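Local coordinates for protein macrolide 2'-phosphotransferase MphH (Brachybacterium faecium, PDB 5UXD) that probably phosphorylates the 2'-hydroxyl of macrolide antibiotics, and is captured here with azithromycin bound, at residues Ala15-Asp20 and Ile85-Leu90; Trp48-Pro53 and Leu90-Leu95; Ala130-Val135 and Ser192-Gly197. All coordinates share one frame; numbering follows the deposited sequence. Where two conformers were deposited one is given.

Contacts 1 and 2 belong to the smaller, N-terminal lobe of this kinase-like fold, and contact 3 belongs to the helical C-terminal lobe. The first two have centres 8 Å apart and share L90. Strand 85-86, in contact 1, neighbours strand 91-94, which pairs with strand 47-53 in contact 2, so both belong to one antiparallel sheet. Along the chain their segments alternate: 15-20, 48-53, 85-90, 90-95. Contact 3 follows both, joining helix 119-133 to strand 193-195, with its centre about 31 Å from that of contact 1 and 25 Å from that of contact 2. Contact 2 holds GDP-binding residues and contact 3 lies near magnesium-binding ones, ligands seen in other crystals of this protein.

Contact 1. Residues Ala15-Asp20 and Ile85-Leu90; sequences ARHGLD and ISTSEL
R16 and H17, in the Schellman turn that ends helix 7-16, reach across to E89 in the tight loop of a beta hairpin whose arms are strands 85-86 and 91-94. H17 NE2 donates to E89 OE2 at 2.5 Å, a short bond with an N-H...O angle of 155° that meets the carboxylate on its anti side; ring and carboxylate planes stand 71° apart. R16 adds a salt bridge to the same carboxylate, NH1 lying 3.2 Å from E89 OE1, though its hydrogen bonds to both oxygens are weak. Two basic side chains thus share E89, whose charge would tend to favour a protonated H17. E89 reaches this spot because its CG sits between backbone N and carbonyl carbon (chi1 58°), with the chain extended beyond. On the apolar side of H17, I85 CD1 packs 3.7 Å from H17 O and 4.1 Å from L19 CB, while L90 CD2 lies 4.0 Å from H17 CD2. L90 O accepts from both T87 N and T87 OG1, the latter at 3.0 Å, which closes the turn. G18, at positive phi, is the C-prime residue of the Schellman motif, and the contact ties that helix terminus to a beta hairpin.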
ATOM      1  N   ALA A  15      21.180 -10.945 -17.682  1.00 17.31           N
ATOM      2  CA  ALA A  15      22.569 -10.826 -18.107  1.00 15.49           C
ATOM      3  C   ALA A  15      22.776  -9.582 -18.962  1.00 13.33           C
ATOM      4  O   ALA A  15      23.757  -8.854 -18.783  1.00 16.06           O
ATOM      5  CB  ALA A  15      22.991 -12.076 -18.883  1.00 16.10           C
ATOM      6  N   ARG A  16      21.848  -9.308 -19.883  1.00 12.86           N
ATOM      7  CA  ARG A  16      22.018  -8.155 -20.758  1.00 13.96           C
ATOM      8  C   ARG A  16      21.877  -6.831 -20.010  1.00 23.12           C
ATOM      9  O   ARG A  16      22.238  -5.784 -20.559  1.00 23.57           O
ATOM     10  CB  ARG A  16      21.032  -8.230 -21.927  1.00 20.95           C
ATOM     11  CG  ARG A  16      19.617  -7.789 -21.607  1.00 30.19           C
ATOM     12  CD  ARG A  16      18.738  -7.818 -22.860  1.00 42.00           C
ATOM     13  NE  ARG A  16      18.518  -9.185 -23.314  1.00 40.84           N
ATOM     14  CZ  ARG A  16      17.329  -9.783 -23.381  1.00 36.64           C
ATOM     15  NH1 ARG A  16      16.224  -9.130 -23.039  1.00 29.81           N
ATOM     16  NH2 ARG A  16      17.246 -11.039 -23.797  1.00 38.07           N
ATOM     17  N   HIS A  17      21.407  -6.857 -18.763  1.00 17.19           N
ATOM     18  CA  HIS A  17      21.372  -5.663 -17.928  1.00 20.19           C
ATOM     19  C   HIS A  17      22.447  -5.676 -16.843  1.00 19.62           C
ATOM     20  O   HIS A  17      22.379  -4.891 -15.891  1.00 22.04           O
ATOM     21  CB  HIS A  17      19.974  -5.501 -17.338  1.00 17.89           C
ATOM     22  CG  HIS A  17      18.955  -5.145 -18.365  1.00 21.14           C
ATOM     23  ND1 HIS A  17      18.768  -3.851 -18.800  1.00 24.67           N
ATOM     24  CD2 HIS A  17      18.108  -5.914 -19.087  1.00 19.93           C
ATOM     25  CE1 HIS A  17      17.824  -3.833 -19.726  1.00 25.39           C
ATOM     26  NE2 HIS A  17      17.411  -5.074 -19.925  1.00 24.93           N
ATOM     27  N   GLY A  18      23.455  -6.529 -16.991  1.00 18.16           N
ATOM     28  CA  GLY A  18      24.573  -6.572 -16.071  1.00 18.99           C
ATOM     29  C   GLY A  18      24.388  -7.421 -14.834  1.00 17.42           C
ATOM     30  O   GLY A  18      25.241  -7.362 -13.942  1.00 22.64           O
ATOM     31  N   LEU A  19      23.316  -8.217 -14.749  1.00 16.90           N
ATOM     32  CA  LEU A  19      23.030  -9.016 -13.557  1.00 17.17           C
ATOM     33  C   LEU A  19      23.189 -10.501 -13.886  1.00 18.32           C
ATOM     34  O   LEU A  19      22.402 -11.067 -14.651  1.00 20.08           O
ATOM     35  CB  LEU A  19      21.634  -8.686 -13.019  1.00 19.48           C
ATOM     36  CG  LEU A  19      21.210  -9.421 -11.756  1.00 21.27           C
ATOM     37  CD1 LEU A  19      22.129  -9.040 -10.617  1.00 23.10           C
ATOM     38  CD2 LEU A  19      19.747  -9.071 -11.415  1.00 17.98           C
ATOM     39  N   ASP A  20      24.208 -11.114 -13.284  1.00 20.63           N
ATOM     40  CA  ASP A  20      24.593 -12.495 -13.550  1.00 19.81           C
ATOM     41  C   ASP A  20      24.028 -13.369 -12.435  1.00 20.62           C
ATOM     42  O   ASP A  20      24.470 -13.272 -11.285  1.00 23.24           O
ATOM     43  CB  ASP A  20      26.113 -12.625 -13.636  1.00 25.83           C
ATOM     44  CG  ASP A  20      26.719 -11.756 -14.743  1.00 27.23           C
ATOM     45  OD1 ASP A  20      26.072 -11.596 -15.802  1.00 24.74           O
ATOM     46  OD2 ASP A  20      27.851 -11.252 -14.557  1.00 24.68           O
ATOM     47  N   ILE A  85      18.305  -1.572 -11.373  1.00 16.36           N
ATOM     48  CA  ILE A  85      17.977  -1.643 -12.795  1.00 20.32           C
ATOM     49  C   ILE A  85      16.519  -1.209 -12.924  1.00 21.33           C
ATOM     50  O   ILE A  85      15.653  -1.726 -12.207  1.00 16.59           O
ATOM     51  CB  ILE A  85      18.189  -3.060 -13.369  1.00 18.83           C
ATOM     52  CG1 ILE A  85      19.644  -3.533 -13.186  1.00 16.44           C
ATOM     53  CG2 ILE A  85      17.814  -3.113 -14.851  1.00 18.34           C
ATOM     54  CD1 ILE A  85      19.778  -5.035 -13.247  1.00 18.02           C
ATOM     55  N   SER A  86      16.254  -0.238 -13.805  1.00 17.25           N
ATOM     56  CA  SER A  86      14.883   0.226 -14.068  1.00 16.19           C
ATOM     57  C   SER A  86      14.741   0.545 -15.556  1.00 16.39           C
ATOM     58  O   SER A  86      15.127   1.633 -16.008  1.00 22.85           O
ATOM     59  CB  SER A  86      14.522   1.430 -13.209  1.00 20.69           C
ATOM     60  OG  SER A  86      13.154   1.753 -13.384  1.00 28.14           O
ATOM     61  N   THR A  87      14.173  -0.401 -16.313  1.00 15.96           N
ATOM     62  CA  THR A  87      14.035  -0.278 -17.761  1.00 17.32           C
ATOM     63  C   THR A  87      12.650  -0.756 -18.172  1.00 16.93           C
ATOM     64  O   THR A  87      11.882  -1.267 -17.357  1.00 19.57           O
ATOM     65  CB  THR A  87      15.103  -1.095 -18.522  1.00 15.77           C
ATOM     66  OG1 THR A  87      14.827  -2.491 -18.361  1.00 18.78           O
ATOM     67  CG2 THR A  87      16.512  -0.798 -18.007  1.00 16.39           C
ATOM     68  N   SER A  88      12.353  -0.622 -19.470  1.00 17.09           N
ATOM     69  CA  SER A  88      11.068  -1.067 -20.004  1.00 16.00           C
ATOM     70  C   SER A  88      10.844  -2.559 -19.792  1.00 16.31           C
ATOM     71  O   SER A  88       9.701  -2.998 -19.618  1.00 18.35           O
ATOM     72  CB  SER A  88      10.983  -0.746 -21.500  1.00 16.82           C
ATOM     73  OG  SER A  88      10.890   0.644 -21.732  1.00 15.44           O
ATOM     74  N   GLU A  89      11.914  -3.366 -19.867  1.00 16.26           N
ATOM     75  CA  GLU A  89      11.814  -4.820 -19.799  1.00 18.83           C
ATOM     76  C   GLU A  89      12.254  -5.410 -18.464  1.00 21.63           C
ATOM     77  O   GLU A  89      12.051  -6.612 -18.248  1.00 19.45           O
ATOM     78  CB  GLU A  89      12.627  -5.479 -20.934  1.00 24.47           C
ATOM     79  CG  GLU A  89      14.117  -5.132 -20.970  1.00 30.50           C
ATOM     80  CD  GLU A  89      14.906  -5.939 -22.014  1.00 28.35           C
ATOM     81  OE1 GLU A  89      14.292  -6.634 -22.856  1.00 35.34           O
ATOM     82  OE2 GLU A  89      16.151  -5.886 -21.987  1.00 26.65           O
ATOM     83  N   LEU A  90      12.811  -4.617 -17.547  1.00 15.71           N
ATOM     84  CA  LEU A  90      13.241  -5.234 -16.294  1.00 14.64           C
ATOM     85  C   LEU A  90      13.502  -4.181 -15.236  1.00 18.63           C
ATOM     86  O   LEU A  90      14.272  -3.242 -15.464  1.00 15.34           O
ATOM     87  CB  LEU A  90      14.504  -6.079 -16.497  1.00 15.37           C
ATOM     88  CG  LEU A  90      15.180  -6.615 -15.226  1.00 20.58           C
ATOM     89  CD1 LEU A  90      14.349  -7.752 -14.624  1.00 14.19           C
ATOM     90  CD2 LEU A  90      16.612  -7.072 -15.517  1.00 14.55           C
TER

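Contact 2. Residues Trp48-Pro53 and Leu90-Leu95; sequences WVLRLP and LIAYPL
R51 N donates to I91 O at 2.7 Å, the shortest of four backbone bonds that zip strand 47-53 to strand 91-94. I91 N returns the bond to R51 O, and V49 and Y93 form the second hydrogen-bonded pair of this antiparallel ladder, with V49 N 2.9 Å from Y93 O. The strand directions differ by 163°.

On one face, V49, R51, I91 and Y93 gather. The Y93 ring has CG between its backbone N and carbonyl carbon (chi1 53°), which turns one ring face over V49: V49 CB stands 4.0 Å from the ring centroid in a CH-pi contact, offset toward the rim. R51 comes at the edge of the same ring, its CD 3.6 Å from Y93 CE1, and its guanidinium goes on to a cation-pi contact with F35 and a long, weak ion pair with E65.

L50 and A92 lie on the other face. Near them L52 CD1 comes within 4.1 Å of L90 CD1, and L50 and L52 both touch helix 7-16. At the end of the ladder, A92 CB lies 4.0 Å from W48 CE3, and P94 CD sits over the W48 six-membered ring, 4.3 Å from its centroid, in a second CH-pi contact.

R51 and Y93 both bind GDP in another crystal of this protein. The chemistry of the pairing is therefore consistent with the R51-Y93 face, with its cationic and aromatic groups, facing the nucleotide, while the L50 face packs on helix 7-16.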
ATOM      1  N   TRP A  48      18.199 -11.389  -5.179  1.00 20.20           N
ATOM      2  CA  TRP A  48      17.634 -10.381  -6.062  1.00 18.22           C
ATOM      3  C   TRP A  48      16.158 -10.654  -6.309  1.00 21.64           C
ATOM      4  O   TRP A  48      15.706 -11.804  -6.284  1.00 17.93           O
ATOM      5  CB  TRP A  48      18.387 -10.345  -7.408  1.00 13.55           C
ATOM      6  CG  TRP A  48      19.686  -9.605  -7.333  1.00 13.68           C
ATOM      7  CD1 TRP A  48      20.892 -10.096  -6.930  1.00 18.49           C
ATOM      8  CD2 TRP A  48      19.898  -8.217  -7.647  1.00 15.87           C
ATOM      9  NE1 TRP A  48      21.843  -9.103  -6.978  1.00 25.32           N
ATOM     10  CE2 TRP A  48      21.255  -7.942  -7.409  1.00 15.89           C
ATOM     11  CE3 TRP A  48      19.064  -7.187  -8.095  1.00 13.80           C
ATOM     12  CZ2 TRP A  48      21.812  -6.683  -7.625  1.00 22.25           C
ATOM     13  CZ3 TRP A  48      19.613  -5.932  -8.312  1.00 20.32           C
ATOM     14  CH2 TRP A  48      20.977  -5.693  -8.071  1.00 26.12           C
ATOM     15  N   VAL A  49      15.413  -9.576  -6.543  1.00 18.03           N
ATOM     16  CA  VAL A  49      14.041  -9.623  -7.033  1.00 18.21           C
ATOM     17  C   VAL A  49      14.013  -9.004  -8.425  1.00 18.19           C
ATOM     18  O   VAL A  49      14.611  -7.944  -8.660  1.00 18.84           O
ATOM     19  CB  VAL A  49      13.080  -8.873  -6.088  1.00 22.84           C
ATOM     20  CG1 VAL A  49      11.636  -8.965  -6.592  1.00 23.35           C
ATOM     21  CG2 VAL A  49      13.199  -9.417  -4.668  1.00 19.84           C
ATOM     22  N   LEU A  50      13.318  -9.663  -9.348  1.00 19.35           N
ATOM     23  CA  LEU A  50      13.158  -9.169 -10.707  0.58 17.48           C
ATOM     24  C   LEU A  50      11.677  -8.935 -10.963  1.00 22.11           C
ATOM     25  O   LEU A  50      10.848  -9.796 -10.661  1.00 25.40           O
ATOM     26  CB  LEU A  50      13.738 -10.157 -11.725  0.58 18.82           C
ATOM     27  CG  LEU A  50      15.267 -10.240 -11.745  0.58 16.31           C
ATOM     28  CD1 LEU A  50      15.792 -11.128 -10.609  0.58 17.50           C
ATOM     29  CD2 LEU A  50      15.768 -10.744 -13.093  0.58 18.78           C
ATOM     30  N   ARG A  51      11.345  -7.757 -11.495  1.00 17.86           N
ATOM     31  CA  ARG A  51       9.974  -7.428 -11.876  1.00 12.85           C
ATOM     32  C   ARG A  51       9.937  -7.239 -13.383  1.00 21.95           C
ATOM     33  O   ARG A  51      10.661  -6.393 -13.918  1.00 23.21           O
ATOM     34  CB  ARG A  51       9.469  -6.168 -11.165  1.00 21.23           C
ATOM     35  CG  ARG A  51       9.553  -6.234  -9.656  1.00 26.33           C
ATOM     36  CD  ARG A  51       9.153  -4.890  -9.045  1.00 39.81           C
ATOM     37  NE  ARG A  51       7.722  -4.630  -9.166  1.00 30.32           N
ATOM     38  CZ  ARG A  51       7.186  -3.414  -9.263  1.00 32.91           C
ATOM     39  NH1 ARG A  51       7.959  -2.339  -9.273  1.00 31.25           N
ATOM     40  NH2 ARG A  51       5.871  -3.275  -9.357  1.00 43.58           N
ATOM     41  N   LEU A  52       9.111  -8.035 -14.066  1.00 18.81           N
ATOM     42  CA  LEU A  52       9.037  -7.979 -15.523  1.00 19.13           C
ATOM     43  C   LEU A  52       7.719  -7.353 -15.958  1.00 20.33           C
ATOM     44  O   LEU A  52       6.661  -7.978 -15.790  1.00 19.30           O
ATOM     45  CB  LEU A  52       9.185  -9.378 -16.120  1.00 20.93           C
ATOM     46  CG  LEU A  52      10.615  -9.931 -16.171  1.00 27.69           C
ATOM     47  CD1 LEU A  52      11.127 -10.328 -14.790  1.00 22.08           C
ATOM     48  CD2 LEU A  52      10.645 -11.112 -17.108  1.00 26.00           C
ATOM     49  N   PRO A  53       7.726  -6.144 -16.529  1.00 22.24           N
ATOM     50  CA  PRO A  53       6.459  -5.493 -16.903  1.00 19.36           C
ATOM     51  C   PRO A  53       5.739  -6.265 -18.001  1.00 20.57           C
ATOM     52  O   PRO A  53       6.314  -6.564 -19.051  1.00 23.55           O
ATOM     53  CB  PRO A  53       6.897  -4.099 -17.380  1.00 18.70           C
ATOM     54  CG  PRO A  53       8.281  -3.898 -16.759  1.00 15.66           C
ATOM     55  CD  PRO A  53       8.893  -5.275 -16.743  1.00 15.67           C
ATOM     56  N   LEU A  90      12.811  -4.617 -17.547  1.00 15.71           N
ATOM     57  CA  LEU A  90      13.241  -5.234 -16.294  1.00 14.64           C
ATOM     58  C   LEU A  90      13.502  -4.181 -15.236  1.00 18.63           C
ATOM     59  O   LEU A  90      14.272  -3.242 -15.464  1.00 15.34           O
ATOM     60  CB  LEU A  90      14.504  -6.079 -16.497  1.00 15.37           C
ATOM     61  CG  LEU A  90      15.180  -6.615 -15.226  1.00 20.58           C
ATOM     62  CD1 LEU A  90      14.349  -7.752 -14.624  1.00 14.19           C
ATOM     63  CD2 LEU A  90      16.612  -7.072 -15.517  1.00 14.55           C
ATOM     64  N   ILE A  91      12.920  -4.439 -14.070  1.00 14.79           N
ATOM     65  CA  ILE A  91      13.185  -3.712 -12.837  1.00 20.54           C
ATOM     66  C   ILE A  91      13.772  -4.711 -11.844  1.00 18.05           C
ATOM     67  O   ILE A  91      13.197  -5.782 -11.632  1.00 22.69           O
ATOM     68  CB  ILE A  91      11.898  -3.058 -12.294  1.00 16.90           C
ATOM     69  CG1 ILE A  91      11.405  -1.978 -13.272  1.00 16.55           C
ATOM     70  CG2 ILE A  91      12.093  -2.532 -10.848  1.00 18.69           C
ATOM     71  CD1 ILE A  91       9.919  -1.571 -13.085  1.00 17.99           C
ATOM     72  N   ALA A  92      14.923  -4.384 -11.256  1.00 16.54           N
ATOM     73  CA  ALA A  92      15.586  -5.350 -10.383  1.00 19.66           C
ATOM     74  C   ALA A  92      16.140  -4.670  -9.142  1.00 15.39           C
ATOM     75  O   ALA A  92      16.698  -3.575  -9.226  1.00 18.24           O
ATOM     76  CB  ALA A  92      16.725  -6.077 -11.101  1.00 15.72           C
ATOM     77  N   TYR A  93      16.023  -5.335  -7.994  1.00 14.64           N
ATOM     78  CA  TYR A  93      16.555  -4.751  -6.769  1.00 15.95           C
ATOM     79  C   TYR A  93      16.925  -5.855  -5.791  1.00 17.00           C
ATOM     80  O   TYR A  93      16.364  -6.952  -5.844  1.00 17.23           O
ATOM     81  CB  TYR A  93      15.548  -3.779  -6.136  1.00 16.19           C
ATOM     82  CG  TYR A  93      14.168  -4.348  -5.914  1.00 19.06           C
ATOM     83  CD1 TYR A  93      13.195  -4.267  -6.904  1.00 21.01           C
ATOM     84  CD2 TYR A  93      13.834  -4.958  -4.709  1.00 15.58           C
ATOM     85  CE1 TYR A  93      11.931  -4.784  -6.700  1.00 28.54           C
ATOM     86  CE2 TYR A  93      12.573  -5.477  -4.501  1.00 23.64           C
ATOM     87  CZ  TYR A  93      11.629  -5.387  -5.502  1.00 26.39           C
ATOM     88  OH  TYR A  93      10.371  -5.898  -5.301  1.00 34.12           O
ATOM     89  N   PRO A  94      17.861  -5.589  -4.876  1.00 15.88           N
ATOM     90  CA  PRO A  94      18.197  -6.586  -3.853  1.00 22.78           C
ATOM     91  C   PRO A  94      16.996  -6.935  -2.987  1.00 24.96           C
ATOM     92  O   PRO A  94      16.187  -6.073  -2.628  1.00 21.24           O
ATOM     93  CB  PRO A  94      19.298  -5.901  -3.035  1.00 23.41           C
ATOM     94  CG  PRO A  94      19.912  -4.904  -3.977  1.00 21.89           C
ATOM     95  CD  PRO A  94      18.775  -4.431  -4.853  1.00 19.95           C
ATOM     96  N   LEU A  95      16.889  -8.225  -2.651  1.00 21.72           N
ATOM     97  CA  LEU A  95      15.861  -8.686  -1.733  1.00 20.74           C
ATOM     98  C   LEU A  95      16.024  -8.003  -0.381  1.00 22.55           C
ATOM     99  O   LEU A  95      17.129  -7.929   0.170  1.00 24.51           O
ATOM    100  CB  LEU A  95      15.944 -10.209  -1.576  1.00 30.51           C
ATOM    101  CG  LEU A  95      14.898 -10.856  -0.660  1.00 29.62           C
ATOM    102  CD1 LEU A  95      13.535 -10.864  -1.330  1.00 27.25           C
ATOM    103  CD2 LEU A  95      15.309 -12.276  -0.265  1.00 37.01           C
TER

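Contact 3. Residues Ala130-Val135 and Ser192-Gly197; sequences AQLHAV and SVLTHG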
ATOM      1  N   ALA A 130       5.643   8.218  11.430  1.00 16.40           N
ATOM      2  CA  ALA A 130       6.081   9.584  11.723  1.00 16.73           C
ATOM      3  C   ALA A 130       7.255   9.990  10.836  1.00 19.05           C
ATOM      4  O   ALA A 130       7.324  11.137  10.368  1.00 20.12           O
ATOM      5  CB  ALA A 130       6.449   9.725  13.200  1.00 19.05           C
ATOM      6  N   GLN A 131       8.191   9.061  10.592  1.00 18.89           N
ATOM      7  CA  GLN A 131       9.316   9.352   9.705  1.00 24.17           C
ATOM      8  C   GLN A 131       8.840   9.570   8.276  1.00 20.48           C
ATOM      9  O   GLN A 131       9.297  10.499   7.598  1.00 19.66           O
ATOM     10  CB  GLN A 131      10.348   8.216   9.747  1.00 23.56           C
ATOM     11  CG  GLN A 131      11.651   8.587  10.438  1.00 40.26           C
ATOM     12  CD  GLN A 131      12.852   7.786   9.934  1.00 38.19           C
ATOM     13  OE1 GLN A 131      12.726   6.621   9.559  1.00 25.14           O
ATOM     14  NE2 GLN A 131      14.023   8.416   9.931  1.00 31.35           N
ATOM     15  N   LEU A 132       7.924   8.723   7.804  1.00 16.30           N
ATOM     16  CA  LEU A 132       7.371   8.908   6.466  1.00 14.69           C
ATOM     17  C   LEU A 132       6.644  10.244   6.358  1.00 19.35           C
ATOM     18  O   LEU A 132       6.805  10.978   5.376  1.00 17.68           O
ATOM     19  CB  LEU A 132       6.428   7.753   6.129  1.00 16.10           C
ATOM     20  CG  LEU A 132       5.728   7.883   4.774  1.00 16.95           C
ATOM     21  CD1 LEU A 132       6.720   7.789   3.628  1.00 17.23           C
ATOM     22  CD2 LEU A 132       4.599   6.882   4.604  1.00 14.90           C
ATOM     23  N   HIS A 133       5.836  10.577   7.368  1.00 14.59           N
ATOM     24  CA  HIS A 133       5.029  11.786   7.313  1.00 14.91           C
ATOM     25  C   HIS A 133       5.852  13.050   7.500  1.00 20.13           C
ATOM     26  O   HIS A 133       5.345  14.144   7.226  1.00 16.58           O
ATOM     27  CB  HIS A 133       3.922  11.702   8.362  1.00 17.42           C
ATOM     28  CG  HIS A 133       2.866  10.693   8.026  1.00 10.46           C
ATOM     29  ND1 HIS A 133       1.681  10.590   8.722  1.00 15.42           N
ATOM     30  CD2 HIS A 133       2.815   9.750   7.051  1.00 15.72           C
ATOM     31  CE1 HIS A 133       0.946   9.629   8.190  1.00 16.50           C
ATOM     32  NE2 HIS A 133       1.614   9.103   7.176  1.00 15.80           N
ATOM     33  N   ALA A 134       7.102  12.925   7.959  1.00 16.14           N
ATOM     34  CA  ALA A 134       8.006  14.065   8.071  1.00 19.37           C
ATOM     35  C   ALA A 134       8.669  14.426   6.749  1.00 22.46           C
ATOM     36  O   ALA A 134       9.316  15.482   6.665  1.00 22.15           O
ATOM     37  CB  ALA A 134       9.079  13.772   9.124  1.00 26.91           C
ATOM     38  N   VAL A 135       8.516  13.588   5.722  1.00 17.92           N
ATOM     39  CA  VAL A 135       9.228  13.783   4.459  1.00 21.16           C
ATOM     40  C   VAL A 135       8.720  15.042   3.770  1.00 20.99           C
ATOM     41  O   VAL A 135       7.517  15.321   3.769  1.00 18.67           O
ATOM     42  CB  VAL A 135       9.060  12.544   3.560  1.00 19.04           C
ATOM     43  CG1 VAL A 135       9.508  12.846   2.127  1.00 22.95           C
ATOM     44  CG2 VAL A 135       9.825  11.359   4.119  1.00 22.55           C
ATOM     45  N   SER A 192      -1.844  17.830   5.380  1.00 14.17           N
ATOM     46  CA  SER A 192      -1.512  16.795   4.412  1.00 12.52           C
ATOM     47  C   SER A 192      -0.055  16.385   4.554  1.00 16.78           C
ATOM     48  O   SER A 192       0.813  17.205   4.873  1.00 16.35           O
ATOM     49  CB  SER A 192      -1.772  17.274   2.983  1.00 15.60           C
ATOM     50  OG  SER A 192      -3.112  17.681   2.814  1.00 27.22           O
ATOM     51  N   VAL A 193       0.235  15.096   4.361  1.00 18.21           N
ATOM     52  CA  VAL A 193       1.577  14.537   4.475  1.00 15.65           C
ATOM     53  C   VAL A 193       1.770  13.544   3.339  1.00 16.39           C
ATOM     54  O   VAL A 193       0.816  13.109   2.697  1.00 15.75           O
ATOM     55  CB  VAL A 193       1.801  13.813   5.820  1.00 16.17           C
ATOM     56  CG1 VAL A 193       1.712  14.794   7.010  1.00 13.22           C
ATOM     57  CG2 VAL A 193       0.785  12.681   5.973  1.00 12.42           C
ATOM     58  N   LEU A 194       3.025  13.161   3.107  1.00 16.62           N
ATOM     59  CA  LEU A 194       3.301  12.023   2.239  1.00 16.78           C
ATOM     60  C   LEU A 194       2.814  10.754   2.917  1.00 15.80           C
ATOM     61  O   LEU A 194       3.161  10.493   4.075  1.00 16.04           O
ATOM     62  CB  LEU A 194       4.793  11.920   1.946  1.00 13.98           C
ATOM     63  CG  LEU A 194       5.268  10.639   1.243  1.00 16.16           C
ATOM     64  CD1 LEU A 194       4.591  10.480  -0.122  1.00 15.19           C
ATOM     65  CD2 LEU A 194       6.788  10.612   1.087  1.00 22.04           C
ATOM     66  N   THR A 195       1.983   9.985   2.219  1.00 14.68           N
ATOM     67  CA  THR A 195       1.441   8.754   2.782  1.00 16.07           C
ATOM     68  C   THR A 195       1.781   7.560   1.897  1.00 16.44           C
ATOM     69  O   THR A 195       2.006   7.691   0.691  1.00 15.62           O
ATOM     70  CB  THR A 195      -0.087   8.817   2.970  1.00 15.13           C
ATOM     71  OG1 THR A 195      -0.741   8.880   1.695  1.00 20.23           O
ATOM     72  CG2 THR A 195      -0.497  10.033   3.820  1.00 16.64           C
ATOM     73  N   HIS A 196       1.809   6.385   2.528  1.00 15.78           N
ATOM     74  CA  HIS A 196       1.933   5.121   1.804  1.00 16.16           C
ATOM     75  C   HIS A 196       0.616   4.707   1.137  1.00 23.00           C
ATOM     76  O   HIS A 196       0.599   4.360  -0.050  1.00 23.58           O
ATOM     77  CB  HIS A 196       2.419   4.028   2.753  1.00 15.71           C
ATOM     78  CG  HIS A 196       2.576   2.689   2.098  1.00 19.25           C
ATOM     79  ND1 HIS A 196       1.504   1.867   1.824  1.00 16.83           N
ATOM     80  CD2 HIS A 196       3.677   2.027   1.671  1.00 13.17           C
ATOM     81  CE1 HIS A 196       1.935   0.761   1.246  1.00 17.82           C
ATOM     82  NE2 HIS A 196       3.252   0.829   1.149  1.00 17.37           N
ATOM     83  N   GLY A 197      -0.487   4.678   1.902  1.00 21.71           N
ATOM     84  CA  GLY A 197      -1.819   4.430   1.368  1.00 14.39           C
ATOM     85  C   GLY A 197      -2.375   3.039   1.594  1.00 30.25           C
ATOM     86  O   GLY A 197      -3.590   2.840   1.453  1.00 30.24           O
TER
HETATM   87  O   HOH W   1       5.006  14.725   4.622  1.00 21.72           O
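With CG of H133 anti to its carbonyl carbon (chi1 -70°) and CG2 of V193 lodged between backbone N and carbonyl carbon, the imidazole and the methyl meet face on: V193 CG2 stands 3.5 Å from the ring centroid and only 9° off the normal, a CH-pi contact over the middle of the ring. Ring position is fixed at both nitrogens, since ND1 bonds to Y248 OH and NE2 to D228 OD2.

Beside H133, L132 carries CG anti to its backbone N (chi1 177°), and its two methyls divide the work. The L132 and L194 side chains cross at about a right angle, with L132 CD1 3.8 Å from L194 CD2, while L132 CD2 lies 3.5 Å from H196 N. V135 CG1 closes on the same L194 CD2 at 3.7 Å, which leaves that methyl in contact with both L132 and V135.

No hydrogen bond runs directly between the segments. One water does the job: it donates to H133 O and V135 O, both at 2.7 Å, and accepts from L194 N at 2.9 Å, joining the end of helix 119-133 to strand 193-195. L194 O is buried without a hydrogen-bonding partner in the model; H133 CD2 comes 3.1 Å from it.

H196 and G197 begin the HGE sequence, the counterpart of the HGD motif in this family, and H196 lies near H203 and D216, which bind magnesium in another crystal of this protein. D228 OD2 takes both H133 NE2 and H196 N, while OD1 takes G197 N. One carboxylate is thus shared by the H133 imidazole and two backbone amides, which links helix 119-133 to the start of this loop.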